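Local structure of N-alpha-acetyltransferase (Sulfolobus solfataricus P2, 4R3L) at residues A[122-127]-A[142-147]. The protein transfers an acetyl group from acetyl-CoA to the free alpha-amino group at protein N-termini, preferring those that begin with serine. Sequence-based numbering, arbitrary orientation.
Sequences EEIYLE and LNFKKV
Ile124 and Leu126 both pack against the far end of the Phe144 ring, a purely apolar contact in which every touching residue is buried. The gamma methyl of Ile124 lies 3.7 Å (CG2) from CZ of Phe144, with CD1 of Ile124 at 4.0 Å from the same ring carbon; the beta-branched isoleucine thus meets the ring with both arms, CG2 directly and CD1 at the end of the CG1 arm. From Leu126 a single methyl takes part, CD2 standing 3.8 Å from Phe144 CE1; with CG held between backbone N and carbonyl carbon (chi1 56°), the end of the leucine swings closer to the ring than the direction of its CB alone would bring it. Both aliphatic side chains cross the phenylalanine at about a right angle. An alanine in place of Ile124 removes CG2 and CD1, which would probably open a gap beside CZ and CE1 of Phe144 and leave the ring freer to shift. A long apolar side chain suits position 144, since it has to span a gap: CA of Tyr125 and CA of Phe144, the nearest pair, are 7.9 Å apart. In this GNAT fold strand 160-166 is inserted between strands 123-129 and 145-150, and the ring of Phe144, from the turn just before strand 145-150, reaches past it to strand 123-129. Phe144 is delivered by the end of helix 133-141, where Asn143, with positive phi, is the C-prime residue of a Schellman motif: Phe144 N pairs with Tyr139 O and Asn143 N with Glu140 O. Behind Ile124 lie Met112 and Met115 of helix 103-119, while Val89 of strand 83-94 backs both Ile124 and Leu126.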
loop_
_atom_site.group_PDB
_atom_site.type_symbol
_atom_site.label_atom_id
_atom_site.label_comp_id
_atom_site.label_asym_id
_atom_site.label_seq_id
_atom_site.Cartn_x
_atom_site.Cartn_y
_atom_site.Cartn_z
ATOM N N GLU A 122 -13.993 -2.244 5.433
ATOM C CA GLU A 122 -14.802 -3.274 4.785
ATOM C C GLU A 122 -14.189 -3.661 3.435
ATOM O O GLU A 122 -14.496 -4.713 2.863
ATOM C CB GLU A 122 -16.253 -2.770 4.635
ATOM C CG GLU A 122 -17.171 -3.572 3.714
ATOM C CD GLU A 122 -17.067 -3.145 2.253
ATOM O OE1 GLU A 122 -16.523 -2.051 1.986
ATOM O OE2 GLU A 122 -17.519 -3.912 1.374
ATOM N N GLU A 123 -13.299 -2.806 2.929
ATOM C CA GLU A 123 -12.583 -3.112 1.701
ATOM C C GLU A 123 -11.181 -2.523 1.740
ATOM O O GLU A 123 -10.913 -1.604 2.506
ATOM C CB GLU A 123 -13.338 -2.589 0.483
ATOM C CG GLU A 123 -13.488 -1.071 0.414
ATOM C CD GLU A 123 -13.606 -0.585 -1.020
ATOM O OE1 GLU A 123 -12.689 -0.887 -1.812
ATOM O OE2 GLU A 123 -14.609 0.077 -1.367
ATOM N N ILE A 124 -10.283 -3.080 0.935
ATOM C CA ILE A 124 -8.954 -2.509 0.774
ATOM C C ILE A 124 -8.800 -2.245 -0.707
ATOM O O ILE A 124 -9.251 -3.040 -1.522
ATOM C CB ILE A 124 -7.820 -3.441 1.300
ATOM C CG1 ILE A 124 -6.446 -2.860 0.966
ATOM C CG2 ILE A 124 -7.911 -4.841 0.683
ATOM C CD1 ILE A 124 -5.278 -3.581 1.612
ATOM N N TYR A 125 -8.209 -1.115 -1.069
ATOM C CA TYR A 125 -7.938 -0.876 -2.471
ATOM C C TYR A 125 -6.662 -0.079 -2.680
ATOM O O TYR A 125 -6.047 0.420 -1.729
ATOM C CB TYR A 125 -9.114 -0.150 -3.132
ATOM C CG TYR A 125 -9.223 1.322 -2.787
ATOM C CD1 TYR A 125 -8.816 2.296 -3.689
ATOM C CD2 TYR A 125 -9.735 1.734 -1.567
ATOM C CE1 TYR A 125 -8.925 3.628 -3.396
ATOM C CE2 TYR A 125 -9.850 3.084 -1.261
ATOM C CZ TYR A 125 -9.440 4.020 -2.179
ATOM O OH TYR A 125 -9.541 5.356 -1.885
ATOM N N LEU A 126 -6.274 0.027 -3.943
ATOM C CA LEU A 126 -5.036 0.683 -4.314
ATOM C C LEU A 126 -5.086 1.022 -5.784
ATOM O O LEU A 126 -5.967 0.552 -6.507
ATOM C CB LEU A 126 -3.836 -0.220 -4.014
ATOM C CG LEU A 126 -3.902 -1.605 -4.672
ATOM C CD1 LEU A 126 -3.359 -1.632 -6.116
ATOM C CD2 LEU A 126 -3.193 -2.645 -3.819
ATOM N N GLU A 127 -4.123 1.819 -6.220
ATOM C CA GLU A 127 -3.942 2.107 -7.636
ATOM C C GLU A 127 -2.624 1.491 -8.113
ATOM O O GLU A 127 -1.639 1.499 -7.378
ATOM C CB GLU A 127 -3.950 3.617 -7.878
ATOM C CG GLU A 127 -5.322 4.279 -7.786
ATOM C CD GLU A 127 -5.743 4.616 -6.371
ATOM O OE1 GLU A 127 -4.865 4.799 -5.502
ATOM O OE2 GLU A 127 -6.967 4.715 -6.128
ATOM N N LEU A 142 -3.515 -12.204 -4.333
ATOM C CA LEU A 142 -4.150 -11.923 -3.044
ATOM C C LEU A 142 -5.624 -11.621 -3.225
ATOM O O LEU A 142 -6.269 -11.058 -2.340
ATOM C CB LEU A 142 -3.461 -10.748 -2.338
ATOM C CG LEU A 142 -2.265 -11.085 -1.445
ATOM C CD1 LEU A 142 -1.216 -11.875 -2.199
ATOM C CD2 LEU A 142 -1.656 -9.819 -0.874
ATOM N N ASN A 143 -6.134 -11.986 -4.393
ATOM C CA ASN A 143 -7.543 -11.860 -4.743
ATOM C C ASN A 143 -8.058 -10.430 -4.835
ATOM O O ASN A 143 -9.238 -10.194 -4.641
ATOM C CB ASN A 143 -8.417 -12.639 -3.760
ATOM C CG ASN A 143 -8.843 -13.985 -4.308
ATOM O OD1 ASN A 143 -9.852 -14.093 -5.017
ATOM N ND2 ASN A 143 -8.071 -15.018 -3.995
ATOM N N PHE A 144 -7.183 -9.480 -5.139
ATOM C CA PHE A 144 -7.669 -8.178 -5.584
ATOM C C PHE A 144 -8.257 -8.326 -6.993
ATOM O O PHE A 144 -7.767 -9.130 -7.791
ATOM C CB PHE A 144 -6.551 -7.143 -5.593
ATOM C CG PHE A 144 -6.136 -6.677 -4.236
ATOM C CD1 PHE A 144 -6.385 -5.368 -3.844
ATOM C CD2 PHE A 144 -5.471 -7.522 -3.362
ATOM C CE1 PHE A 144 -5.990 -4.919 -2.606
ATOM C CE2 PHE A 144 -5.073 -7.080 -2.118
ATOM C CZ PHE A 144 -5.334 -5.780 -1.736
ATOM N N LYS A 145 -9.307 -7.562 -7.276
ATOM C CA LYS A 145 -9.893 -7.506 -8.604
ATOM C C LYS A 145 -9.733 -6.117 -9.221
ATOM O O LYS A 145 -9.841 -5.117 -8.519
ATOM C CB LYS A 145 -11.371 -7.875 -8.543
ATOM C CG LYS A 145 -11.638 -9.274 -7.995
ATOM C CD LYS A 145 -10.772 -10.319 -8.667
ATOM C CE LYS A 145 -11.093 -11.719 -8.146
ATOM N NZ LYS A 145 -10.083 -12.732 -8.585
ATOM N N LYS A 146 -9.469 -6.063 -10.526
ATOM C CA LYS A 146 -9.451 -4.787 -11.249
ATOM C C LYS A 146 -10.868 -4.235 -11.329
ATOM O O LYS A 146 -11.671 -4.736 -12.108
ATOM C CB LYS A 146 -8.873 -4.960 -12.661
ATOM C CG LYS A 146 -7.437 -5.468 -12.728
ATOM C CD LYS A 146 -7.070 -5.895 -14.155
ATOM C CE LYS A 146 -5.654 -6.466 -14.223
ATOM N NZ LYS A 146 -5.295 -7.056 -15.560
ATOM N N VAL A 147 -11.196 -3.223 -10.531
ATOM C CA VAL A 147 -12.590 -2.782 -10.442
ATOM C C VAL A 147 -12.878 -1.486 -11.195
ATOM O O VAL A 147 -14.021 -1.244 -11.582
ATOM C CB VAL A 147 -13.059 -2.603 -8.968
ATOM C CG1 VAL A 147 -12.892 -3.899 -8.192
ATOM C CG2 VAL A 147 -12.312 -1.495 -8.288
#